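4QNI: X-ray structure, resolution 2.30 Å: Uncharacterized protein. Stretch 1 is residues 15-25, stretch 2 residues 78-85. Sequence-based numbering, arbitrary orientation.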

# COMPACT_ATOMS: atom_id res chain seq x y z
N PHE A 15 -5.64 20.95 10.61
CA PHE A 15 -4.27 21.45 10.43
C PHE A 15 -3.82 20.98 9.07
O PHE A 15 -4.36 19.97 8.66
CB PHE A 15 -3.35 20.89 11.52
CG PHE A 15 -3.67 21.41 12.88
CD1 PHE A 15 -3.16 22.63 13.32
CD2 PHE A 15 -4.43 20.66 13.76
CE1 PHE A 15 -3.42 23.09 14.60
CE2 PHE A 15 -4.68 21.12 15.05
CZ PHE A 15 -4.16 22.33 15.46
N SER A 16 -2.85 21.65 8.38
CA SER A 16 -2.38 21.23 7.04
C SER A 16 -1.91 19.75 7.05
O SER A 16 -0.73 19.37 7.17
CB SER A 16 -1.34 22.18 6.43
OG SER A 16 -1.66 22.44 5.07
N SER A 17 -2.97 18.95 7.03
CA SER A 17 -3.22 17.52 6.97
C SER A 17 -4.56 17.45 6.23
O SER A 17 -5.62 17.80 6.78
CB SER A 17 -3.25 16.90 8.36
OG SER A 17 -2.13 17.29 9.14
N GLN A 18 -4.46 17.21 4.94
CA GLN A 18 -5.57 17.06 4.02
C GLN A 18 -5.14 16.02 3.00
O GLN A 18 -3.97 16.03 2.58
CB GLN A 18 -5.96 18.42 3.40
N LEU A 19 -6.05 15.08 2.64
CA LEU A 19 -5.77 14.01 1.66
C LEU A 19 -5.49 14.62 0.27
O LEU A 19 -5.28 13.89 -0.70
CB LEU A 19 -6.92 13.00 1.60
N ASP A 20 -5.44 15.97 0.20
CA ASP A 20 -5.17 16.77 -0.98
C ASP A 20 -3.64 16.71 -1.33
O ASP A 20 -2.89 17.70 -1.31
CB ASP A 20 -5.73 18.20 -0.85
CG ASP A 20 -7.24 18.24 -0.62
OD1 ASP A 20 -7.68 18.05 0.53
OD2 ASP A 20 -7.98 18.49 -1.60
N SER A 21 -3.20 15.46 -1.55
CA SER A 21 -1.97 14.89 -2.10
C SER A 21 -2.48 14.15 -3.35
O SER A 21 -1.74 13.78 -4.28
CB SER A 21 -1.30 13.96 -1.08
OG SER A 21 -0.97 14.65 0.11
N LYS A 22 -3.83 13.98 -3.34
CA LYS A 22 -4.77 13.42 -4.31
C LYS A 22 -5.95 14.41 -4.43
O LYS A 22 -6.11 15.29 -3.58
CB LYS A 22 -5.25 12.04 -3.83
N GLY A 23 -6.77 14.28 -5.46
CA GLY A 23 -7.91 15.17 -5.59
C GLY A 23 -8.20 15.70 -6.98
O GLY A 23 -9.37 15.86 -7.32
N VAL A 24 -7.14 16.01 -7.77
CA VAL A 24 -7.33 16.54 -9.14
C VAL A 24 -7.51 15.39 -10.14
O VAL A 24 -6.65 14.51 -10.20
CB VAL A 24 -6.17 17.49 -9.56
CG1 VAL A 24 -6.13 17.69 -11.06
CG2 VAL A 24 -6.24 18.83 -8.85
N THR A 25 -8.62 15.40 -10.90
CA THR A 25 -8.91 14.44 -11.98
C THR A 25 -8.62 15.12 -13.31
O THR A 25 -9.10 16.21 -13.57
CB THR A 25 -10.37 13.96 -11.92
OG1 THR A 25 -10.67 13.47 -10.62
CG2 THR A 25 -10.67 12.88 -12.95
N ASN A 78 -9.53 25.86 -3.19
CA ASN A 78 -8.68 26.69 -2.32
C ASN A 78 -7.91 25.85 -1.30
O ASN A 78 -6.70 26.03 -1.20
CB ASN A 78 -9.50 27.74 -1.61
CG ASN A 78 -9.95 28.84 -2.54
OD1 ASN A 78 -9.42 29.02 -3.64
ND2 ASN A 78 -10.96 29.58 -2.13
N ILE A 79 -8.58 24.92 -0.58
CA ILE A 79 -7.93 24.01 0.39
C ILE A 79 -6.82 23.22 -0.34
O ILE A 79 -5.68 23.22 0.12
CB ILE A 79 -8.93 23.04 1.09
CG1 ILE A 79 -10.16 23.75 1.70
CG2 ILE A 79 -8.24 22.07 2.05
CD1 ILE A 79 -9.89 24.65 2.78
N LEU A 80 -7.17 22.63 -1.50
CA LEU A 80 -6.23 21.84 -2.27
C LEU A 80 -5.02 22.68 -2.67
O LEU A 80 -3.90 22.20 -2.54
CB LEU A 80 -6.91 21.19 -3.49
CG LEU A 80 -5.96 20.39 -4.42
CD1 LEU A 80 -6.51 19.04 -4.76
CD2 LEU A 80 -5.67 21.15 -5.63
N ASN A 81 -5.24 23.92 -3.18
CA ASN A 81 -4.13 24.79 -3.58
C ASN A 81 -3.20 25.11 -2.40
O ASN A 81 -1.98 25.02 -2.55
CB ASN A 81 -4.62 26.09 -4.22
CG ASN A 81 -4.90 25.96 -5.69
OD1 ASN A 81 -4.22 25.25 -6.42
ND2 ASN A 81 -5.92 26.68 -6.16
N TYR A 82 -3.77 25.47 -1.22
CA TYR A 82 -2.93 25.80 -0.07
C TYR A 82 -2.21 24.56 0.47
O TYR A 82 -1.01 24.65 0.77
CB TYR A 82 -3.68 26.53 1.05
CG TYR A 82 -2.71 27.32 1.92
CD1 TYR A 82 -2.25 28.58 1.53
CD2 TYR A 82 -2.18 26.77 3.09
CE1 TYR A 82 -1.33 29.29 2.30
CE2 TYR A 82 -1.23 27.46 3.85
CZ TYR A 82 -0.83 28.73 3.47
OH TYR A 82 0.09 29.42 4.23
N ALA A 83 -2.89 23.41 0.50
CA ALA A 83 -2.32 22.14 0.95
C ALA A 83 -1.19 21.66 0.03
O ALA A 83 -0.23 21.07 0.50
CB ALA A 83 -3.40 21.06 1.03
N ARG A 84 -1.32 21.91 -1.25
CA ARG A 84 -0.36 21.44 -2.23
C ARG A 84 0.81 22.41 -2.48
O ARG A 84 1.95 21.96 -2.67
CB ARG A 84 -1.09 21.18 -3.56
CG ARG A 84 -0.58 19.99 -4.34
CD ARG A 84 -1.69 18.97 -4.50
NE ARG A 84 -1.82 18.50 -5.88
CZ ARG A 84 -2.76 17.66 -6.30
NH1 ARG A 84 -3.66 17.18 -5.44
NH2 ARG A 84 -2.82 17.29 -7.57
N TYR A 85 0.53 23.72 -2.53
CA TYR A 85 1.57 24.68 -2.90
C TYR A 85 1.85 25.78 -1.86
O TYR A 85 2.77 26.57 -2.07
CB TYR A 85 1.18 25.34 -4.24
CG TYR A 85 0.99 24.34 -5.36
CD1 TYR A 85 2.08 23.64 -5.89
CD2 TYR A 85 -0.27 24.08 -5.89
CE1 TYR A 85 1.91 22.71 -6.91
CE2 TYR A 85 -0.44 23.15 -6.92
CZ TYR A 85 0.65 22.48 -7.43
OH TYR A 85 0.49 21.57 -8.45
O HOH W 1 -4.54 14.91 -7.62

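A loop can lie along a helix without forming a single direct hydrogen bond to it among the atoms modelled, and the pairing of residues 15-25 with the helical segment 78-85 is a case in point. The one polar link that meets hydrogen-bond geometry across the two stretches runs through water 1, which accepts from Val24 N at 2.8 Å and from Arg84 NH2 at 2.9 Å. Several side chains of the loop are incomplete in the model, so the description rests on the atoms present.

The general principle is that a helix already spends its backbone polar groups on itself, leaving side chains to meet a neighbour. Here Ala83 N bonds to Ile79 O at 2.8 Å and Arg84 N to Leu80 O at 2.9 Å, and what the loop encounters is largely carbon. The closest pair of CA atoms is Asp20 CA and Leu80 CA, 5.3 Å apart. Ala83 points toward the loop, and its CB lies 4.1 Å from Asp20 CB and 4.4 Å from Gln18 CB.

Asp20 is the most heavily covered residue of the contact, yet its carboxylate meets no charged partner on the helix. Its OD2 sits 3.5 Å from Leu80 CB and its OD1 4.3 Å from Ile79 CG2, so these are packing contacts. The loop is folded locally at this point, with Ser21 N and Lys22 N both bonding to Leu19 O, at 2.7 and 3.0 Å.

Arg84 leaves the helix sideways, but its end comes nearer to the loop. The aliphatic part passes Asp20, with CD 3.6 Å from Asp20 O, while the guanidinium lies beside the loop backbone, with Ser21 O over one face and Lys22 O and Gly23 N at the edge; Val24 CB is also near, 3.9 Å from Arg84 NH2. Proximity alone does not make a bond: Lys22 O is 3.6 Å from Arg84 NH1, and no hydrogen bond is assigned to the pair.

Gly23 shows how backbone conformation and packing can make the same demand. At phi 137° and psi -38°, a CB would be jammed against the carbonyl oxygen of Lys22; an ideally placed one would also lie 2.9 Å from Leu80 CD1, a clash. With only hydrogens on its CA, that atom rests 4.2 Å from Leu80 CD1. Beyond it, Val24 turns toward the helix and supplies the apolar side-chain pairing, CG2 to Leu80 CD2 at 4.0 Å, while its backbone N holds the bridging water.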